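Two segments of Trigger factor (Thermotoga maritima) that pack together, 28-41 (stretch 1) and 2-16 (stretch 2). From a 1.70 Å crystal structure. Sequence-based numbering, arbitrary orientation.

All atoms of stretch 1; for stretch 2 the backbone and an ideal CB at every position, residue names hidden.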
# COMPACT_ATOMS: atom_id res chain seq x y z
N SER A 28 -1.50 -12.86 1.95
CA SER A 28 -1.40 -13.34 0.58
C SER A 28 -2.31 -12.59 -0.39
O SER A 28 -1.84 -12.00 -1.37
CB SER A 28 -1.72 -14.83 0.52
OG SER A 28 -1.58 -15.34 -0.79
N MSE A 29 -3.62 -12.61 -0.12
CA MSE A 29 -4.59 -11.93 -0.98
C MSE A 29 -4.32 -10.44 -1.11
O MSE A 29 -4.40 -9.88 -2.21
CB MSE A 29 -6.01 -12.16 -0.46
CG MSE A 29 -6.53 -13.58 -0.62
SE MSE A 29 -6.88 -14.09 -2.45
CE MSE A 29 -8.75 -13.62 -2.55
N ARG A 30 -4.00 -9.78 -0.00
CA ARG A 30 -3.72 -8.35 -0.04
C ARG A 30 -2.56 -8.06 -0.98
O ARG A 30 -2.61 -7.12 -1.77
CB ARG A 30 -3.38 -7.82 1.36
CG ARG A 30 -4.56 -7.72 2.29
CD ARG A 30 -4.11 -7.44 3.71
NE ARG A 30 -5.12 -7.86 4.68
CZ ARG A 30 -4.87 -8.09 5.96
NH1 ARG A 30 -3.65 -7.93 6.45
NH2 ARG A 30 -5.85 -8.49 6.77
N GLU A 31 -1.53 -8.89 -0.90
CA GLU A 31 -0.35 -8.73 -1.74
C GLU A 31 -0.68 -8.75 -3.23
O GLU A 31 -0.31 -7.82 -3.96
CB GLU A 31 0.67 -9.83 -1.42
CG GLU A 31 2.06 -9.57 -1.96
CD GLU A 31 3.05 -10.66 -1.58
OE1 GLU A 31 3.11 -11.01 -0.38
OE2 GLU A 31 3.77 -11.16 -2.47
N GLN A 32 -1.38 -9.78 -3.69
CA GLN A 32 -1.72 -9.87 -5.11
C GLN A 32 -2.70 -8.77 -5.50
O GLN A 32 -2.65 -8.26 -6.62
CB GLN A 32 -2.31 -11.25 -5.44
CG GLN A 32 -2.60 -11.44 -6.92
CD GLN A 32 -2.87 -12.89 -7.29
OE1 GLN A 32 -3.78 -13.53 -6.76
NE2 GLN A 32 -2.08 -13.42 -8.22
N LEU A 33 -3.60 -8.42 -4.59
CA LEU A 33 -4.57 -7.37 -4.85
C LEU A 33 -3.85 -6.06 -5.09
O LEU A 33 -4.10 -5.36 -6.08
CB LEU A 33 -5.54 -7.24 -3.67
CG LEU A 33 -6.61 -6.16 -3.79
CD1 LEU A 33 -7.41 -6.35 -5.07
CD2 LEU A 33 -7.51 -6.21 -2.57
N LEU A 34 -2.93 -5.72 -4.19
CA LEU A 34 -2.16 -4.49 -4.30
C LEU A 34 -1.31 -4.46 -5.56
O LEU A 34 -1.15 -3.41 -6.20
CB LEU A 34 -1.24 -4.31 -3.08
CG LEU A 34 -1.88 -3.91 -1.76
CD1 LEU A 34 -0.82 -3.90 -0.67
CD2 LEU A 34 -2.52 -2.53 -1.90
N GLU A 35 -0.75 -5.60 -5.93
CA GLU A 35 0.09 -5.69 -7.10
C GLU A 35 -0.66 -5.45 -8.41
O GLU A 35 -0.11 -4.89 -9.35
CB GLU A 35 0.76 -7.07 -7.15
CG GLU A 35 1.67 -7.27 -8.35
CD GLU A 35 2.34 -8.63 -8.34
OE1 GLU A 35 3.13 -8.91 -9.27
OE2 GLU A 35 2.09 -9.42 -7.40
N LYS A 36 -1.93 -5.86 -8.45
CA LYS A 36 -2.72 -5.71 -9.67
C LYS A 36 -3.53 -4.42 -9.76
O LYS A 36 -3.87 -3.97 -10.85
CB LYS A 36 -3.65 -6.91 -9.83
CG LYS A 36 -2.93 -8.23 -10.05
CD LYS A 36 -2.06 -8.19 -11.30
CE LYS A 36 -1.40 -9.53 -11.56
NZ LYS A 36 -0.55 -9.51 -12.78
N LEU A 37 -3.83 -3.81 -8.61
CA LEU A 37 -4.62 -2.58 -8.59
C LEU A 37 -4.17 -1.48 -9.55
O LEU A 37 -5.00 -0.84 -10.19
CB LEU A 37 -4.71 -2.03 -7.16
CG LEU A 37 -5.72 -2.73 -6.25
CD1 LEU A 37 -5.64 -2.15 -4.83
CD2 LEU A 37 -7.13 -2.53 -6.81
N PRO A 38 -2.85 -1.23 -9.68
CA PRO A 38 -2.39 -0.17 -10.59
C PRO A 38 -2.87 -0.32 -12.04
O PRO A 38 -2.95 0.66 -12.78
CB PRO A 38 -0.87 -0.27 -10.50
CG PRO A 38 -0.64 -0.81 -9.13
CD PRO A 38 -1.71 -1.86 -9.00
N GLU A 39 -3.19 -1.55 -12.43
CA GLU A 39 -3.63 -1.82 -13.80
C GLU A 39 -4.99 -1.26 -14.21
O GLU A 39 -5.26 -1.11 -15.40
CB GLU A 39 -3.63 -3.33 -14.03
CG GLU A 39 -2.24 -3.93 -14.16
CD GLU A 39 -2.26 -5.45 -14.23
OE1 GLU A 39 -3.24 -6.01 -14.77
OE2 GLU A 39 -1.29 -6.08 -13.75
N ILE A 40 -5.83 -0.93 -13.24
CA ILE A 40 -7.16 -0.42 -13.55
C ILE A 40 -7.34 1.09 -13.47
O ILE A 40 -8.46 1.59 -13.38
CB ILE A 40 -8.22 -1.08 -12.65
CG1 ILE A 40 -8.00 -0.68 -11.19
CG2 ILE A 40 -8.14 -2.59 -12.80
CD1 ILE A 40 -9.11 -1.14 -10.26
N VAL A 41 -6.23 1.82 -13.50
CA VAL A 41 -6.30 3.27 -13.45
C VAL A 41 -5.22 3.91 -14.32
O VAL A 41 -4.17 3.31 -14.57
CB VAL A 41 -6.16 3.80 -12.00
CG1 VAL A 41 -4.75 3.55 -11.48
CG2 VAL A 41 -6.50 5.28 -11.95
N UNK A 2 -3.47 -6.70 -19.55
CA UNK A 2 -3.76 -6.49 -18.10
C UNK A 2 -5.22 -6.13 -17.86
O UNK A 2 -5.96 -5.82 -18.80
CB UNK A 2 -2.87 -5.38 -17.53
N UNK A 3 -5.63 -6.16 -16.60
CA UNK A 3 -7.01 -5.86 -16.22
C UNK A 3 -7.43 -4.45 -16.61
O UNK A 3 -6.62 -3.52 -16.62
CB UNK A 3 -7.19 -6.05 -14.71
N UNK A 4 -8.71 -4.29 -16.92
CA UNK A 4 -9.27 -3.00 -17.31
C UNK A 4 -10.28 -2.53 -16.27
O UNK A 4 -10.48 -1.33 -16.09
CB UNK A 4 -9.93 -3.09 -18.69
N UNK A 5 -10.92 -3.48 -15.59
CA UNK A 5 -11.92 -3.15 -14.58
C UNK A 5 -11.66 -3.87 -13.26
O UNK A 5 -11.01 -4.92 -13.23
CB UNK A 5 -13.32 -3.50 -15.09
N UNK A 6 -12.18 -3.31 -12.18
CA UNK A 6 -12.02 -3.90 -10.86
C UNK A 6 -12.68 -5.27 -10.84
O UNK A 6 -12.18 -6.20 -10.20
CB UNK A 6 -12.61 -2.99 -9.78
N UNK A 7 -13.79 -5.40 -11.55
CA UNK A 7 -14.51 -6.67 -11.61
C UNK A 7 -13.66 -7.78 -12.22
O UNK A 7 -13.70 -8.92 -11.77
CB UNK A 7 -15.80 -6.50 -12.41
N UNK A 8 -12.90 -7.44 -13.26
CA UNK A 8 -12.05 -8.43 -13.91
C UNK A 8 -10.94 -8.85 -12.95
O UNK A 8 -10.56 -10.01 -12.89
CB UNK A 8 -11.46 -7.88 -15.21
N UNK A 9 -10.44 -7.89 -12.18
CA UNK A 9 -9.38 -8.15 -11.22
C UNK A 9 -9.89 -9.11 -10.14
O UNK A 9 -9.25 -10.12 -9.86
CB UNK A 9 -8.88 -6.84 -10.60
N UNK A 10 -11.04 -8.79 -9.56
CA UNK A 10 -11.63 -9.62 -8.51
C UNK A 10 -11.90 -11.04 -9.00
O UNK A 10 -11.77 -12.01 -8.24
CB UNK A 10 -12.93 -8.99 -8.00
N UNK A 11 -12.28 -11.17 -10.27
CA UNK A 11 -12.56 -12.49 -10.83
C UNK A 11 -11.29 -13.34 -10.89
O UNK A 11 -11.35 -14.56 -10.74
CB UNK A 11 -13.17 -12.36 -12.23
N UNK A 12 -10.15 -12.69 -11.10
CA UNK A 12 -8.87 -13.39 -11.18
C UNK A 12 -8.39 -13.86 -9.82
O UNK A 12 -7.48 -14.69 -9.71
CB UNK A 12 -7.81 -12.48 -11.81
N UNK A 13 -9.00 -13.32 -8.76
CA UNK A 13 -8.63 -13.67 -7.40
C UNK A 13 -9.47 -14.80 -6.82
O UNK A 13 -9.23 -15.24 -5.70
CB UNK A 13 -8.75 -12.44 -6.50
N UNK A 14 -10.45 -15.27 -7.59
CA UNK A 14 -11.32 -16.35 -7.12
C UNK A 14 -10.56 -17.65 -6.90
O UNK A 14 -9.71 -18.03 -7.71
CB UNK A 14 -12.45 -16.58 -8.12
N UNK A 15 -10.87 -18.32 -5.80
CA UNK A 15 -10.25 -19.60 -5.47
C UNK A 15 -11.32 -20.68 -5.49
O UNK A 15 -12.52 -20.38 -5.49
CB UNK A 15 -9.55 -19.55 -4.11
N UNK A 16 -10.90 -21.93 -5.50
CA UNK A 16 -11.84 -23.04 -5.53
C UNK A 16 -11.42 -24.14 -4.56
O UNK A 16 -10.23 -24.42 -4.40
CB UNK A 16 -11.95 -23.60 -6.95

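At position 2 CA-to-CB points toward stretch 1, beside the carboxylate of Glu 39. A small or polar residue, or a lysine answering that charge, would suit. The deposited residue is Glu 2; with chi1 of 50° (p) and chi2 t, it keeps its carboxylate beside the backbone of Glu 39, OE2 3.8 Å from Glu 39 O, with no hydrogen bond between them.

Position 3 has an extended backbone, and its amide N lies 3.0 Å from Glu 39 OE1, a hydrogen bond available to almost any residue. CB points sideways, 4.1 Å from Ile 40 CG2, with the aliphatic chain of Lys 36 within reach, so a large apolar side chain is favored. It is Phe 3: chi1 of -55° (m) swings the ring nearer, and Lys 36 CD meets its edge 3.7 Å from CE1.

At positions 4 and 5 CB points away, so stretch 1 selects little. Position 5, extended just before a helix, suits an N-cap such as Ser, Thr, Asp or Asn. The residues are Glu 4 and Thr 5. Thr 5 OG1 accepts from N of residue 8 at 3.1 Å, while its carbonyl O lies 3.7 Å from Ile 40 CG2.

Position 6 points sideways, its ideal CB 4.0 Å from Ile 40 CD1; Val, Ile, Leu or Met would fit. Leu 6 places CD1 3.9 Å from Ile 40 CD1 and 4.2 Å from Leu 37 CD2.

Positions 7 and 8 meet nothing of stretch 1, and polar residues suit them. Glu 7 stays clear; Gln 8 folds back, and Gln 8 OE1 accepts from Glu 4 N at 2.9 Å. Gln 8 OE1 also accepts from Thr 5 N at 3.0 Å.

Position 9 points toward stretch 1, over Leu 33, Lys 36, Leu 37 and Ile 40. With several angstroms to fill, Leu, Ile or Met is expected. Leu 9 puts CD2 3.5 Å from Leu 33 CD1 and CD1 4.0 Å from Leu 37 CD2.

Positions 10 and 11 make no contact and favor polar residues: Lys 10, which salt-bridges Glu 7, and Glu 11. Position 12 points toward stretch 1 but across open space, so a small or polar residue suits; Ser 12 OG donates to Leu 9 O.

Position 13 points toward stretch 1, its CB 4.1 Å from Met 29 CE, with Leu 33 beyond; a branched or flexible apolar chain fits. Leu 13 sets CD1 3.9 Å from Leu 33 CD1, while CD2 approaches Gln 32 OE1 at 3.3 Å.

Position 14 points away and holds Lys 14. Position 15 points toward stretch 1, but only a long chain could reach it. Lys 15 brings NZ 3.7 Å from Met 29 SE and donates to Leu 13 O at 2.8 Å. Position 16, out of reach, is Glu 16.

Stretch 2, residues 2-16: EFETLEQLKESLKKE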
# COMPACT_ATOMS: atom_id res chain seq x y z
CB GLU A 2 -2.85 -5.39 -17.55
CG GLU A 2 -2.81 -4.11 -18.37
CD GLU A 2 -1.85 -3.08 -17.80
OE1 GLU A 2 -0.66 -3.42 -17.62
OE2 GLU A 2 -2.28 -1.94 -17.55
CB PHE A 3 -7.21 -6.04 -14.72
CG PHE A 3 -6.80 -7.40 -14.22
CD1 PHE A 3 -5.64 -7.56 -13.48
CD2 PHE A 3 -7.58 -8.52 -14.50
CE1 PHE A 3 -5.25 -8.82 -13.02
CE2 PHE A 3 -7.21 -9.78 -14.05
CZ PHE A 3 -6.04 -9.93 -13.31
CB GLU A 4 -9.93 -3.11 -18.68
CG GLU A 4 -10.50 -1.80 -19.21
CD GLU A 4 -11.08 -1.94 -20.61
OE1 GLU A 4 -10.31 -2.23 -21.55
OE2 GLU A 4 -12.31 -1.77 -20.76
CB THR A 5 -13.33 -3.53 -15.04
OG1 THR A 5 -13.44 -4.95 -15.11
CG2 THR A 5 -13.61 -2.93 -16.41
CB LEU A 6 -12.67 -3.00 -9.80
CG LEU A 6 -12.56 -3.46 -8.34
CD1 LEU A 6 -11.08 -3.54 -7.95
CD2 LEU A 6 -13.30 -2.49 -7.44
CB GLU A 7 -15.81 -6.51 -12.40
CG GLU A 7 -16.99 -6.05 -11.56
CD GLU A 7 -17.25 -6.98 -10.39
OE1 GLU A 7 -17.15 -8.21 -10.57
OE2 GLU A 7 -17.57 -6.47 -9.29
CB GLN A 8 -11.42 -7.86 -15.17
CG GLN A 8 -12.42 -7.50 -16.26
CD GLN A 8 -11.75 -6.88 -17.47
OE1 GLN A 8 -11.08 -5.85 -17.36
NE2 GLN A 8 -11.93 -7.49 -18.63
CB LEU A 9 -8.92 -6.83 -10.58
CG LEU A 9 -7.65 -6.84 -9.73
CD1 LEU A 9 -7.12 -5.42 -9.56
CD2 LEU A 9 -7.93 -7.47 -8.38
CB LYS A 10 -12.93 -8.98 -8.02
CG LYS A 10 -12.73 -7.65 -7.31
CD LYS A 10 -14.02 -6.87 -7.18
CE LYS A 10 -15.02 -7.56 -6.28
NZ LYS A 10 -16.28 -6.77 -6.17
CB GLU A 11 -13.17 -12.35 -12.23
CG GLU A 11 -13.39 -13.67 -12.95
CD GLU A 11 -14.14 -13.51 -14.27
OE1 GLU A 11 -13.72 -12.67 -15.10
OE2 GLU A 11 -15.14 -14.22 -14.47
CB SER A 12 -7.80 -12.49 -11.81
OG SER A 12 -7.40 -11.47 -10.91
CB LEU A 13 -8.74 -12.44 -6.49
CG LEU A 13 -7.88 -11.23 -6.85
CD1 LEU A 13 -8.20 -10.09 -5.90
CD2 LEU A 13 -6.40 -11.59 -6.77
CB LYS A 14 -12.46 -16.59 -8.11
CG LYS A 14 -13.52 -15.52 -8.11
CD LYS A 14 -14.67 -15.90 -9.02
CE LYS A 14 -15.78 -14.86 -9.00
NZ LYS A 14 -16.93 -15.25 -9.86
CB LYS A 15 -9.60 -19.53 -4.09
CG LYS A 15 -8.48 -18.50 -3.99
CD LYS A 15 -7.35 -18.82 -4.95
CE LYS A 15 -6.23 -17.79 -4.87
NZ LYS A 15 -6.68 -16.44 -5.32
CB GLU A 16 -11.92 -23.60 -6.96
CG GLU A 16 -12.97 -24.69 -7.17
CD GLU A 16 -13.32 -24.87 -8.64
OE1 GLU A 16 -12.42 -25.15 -9.45
OE2 GLU A 16 -14.52 -24.73 -8.98
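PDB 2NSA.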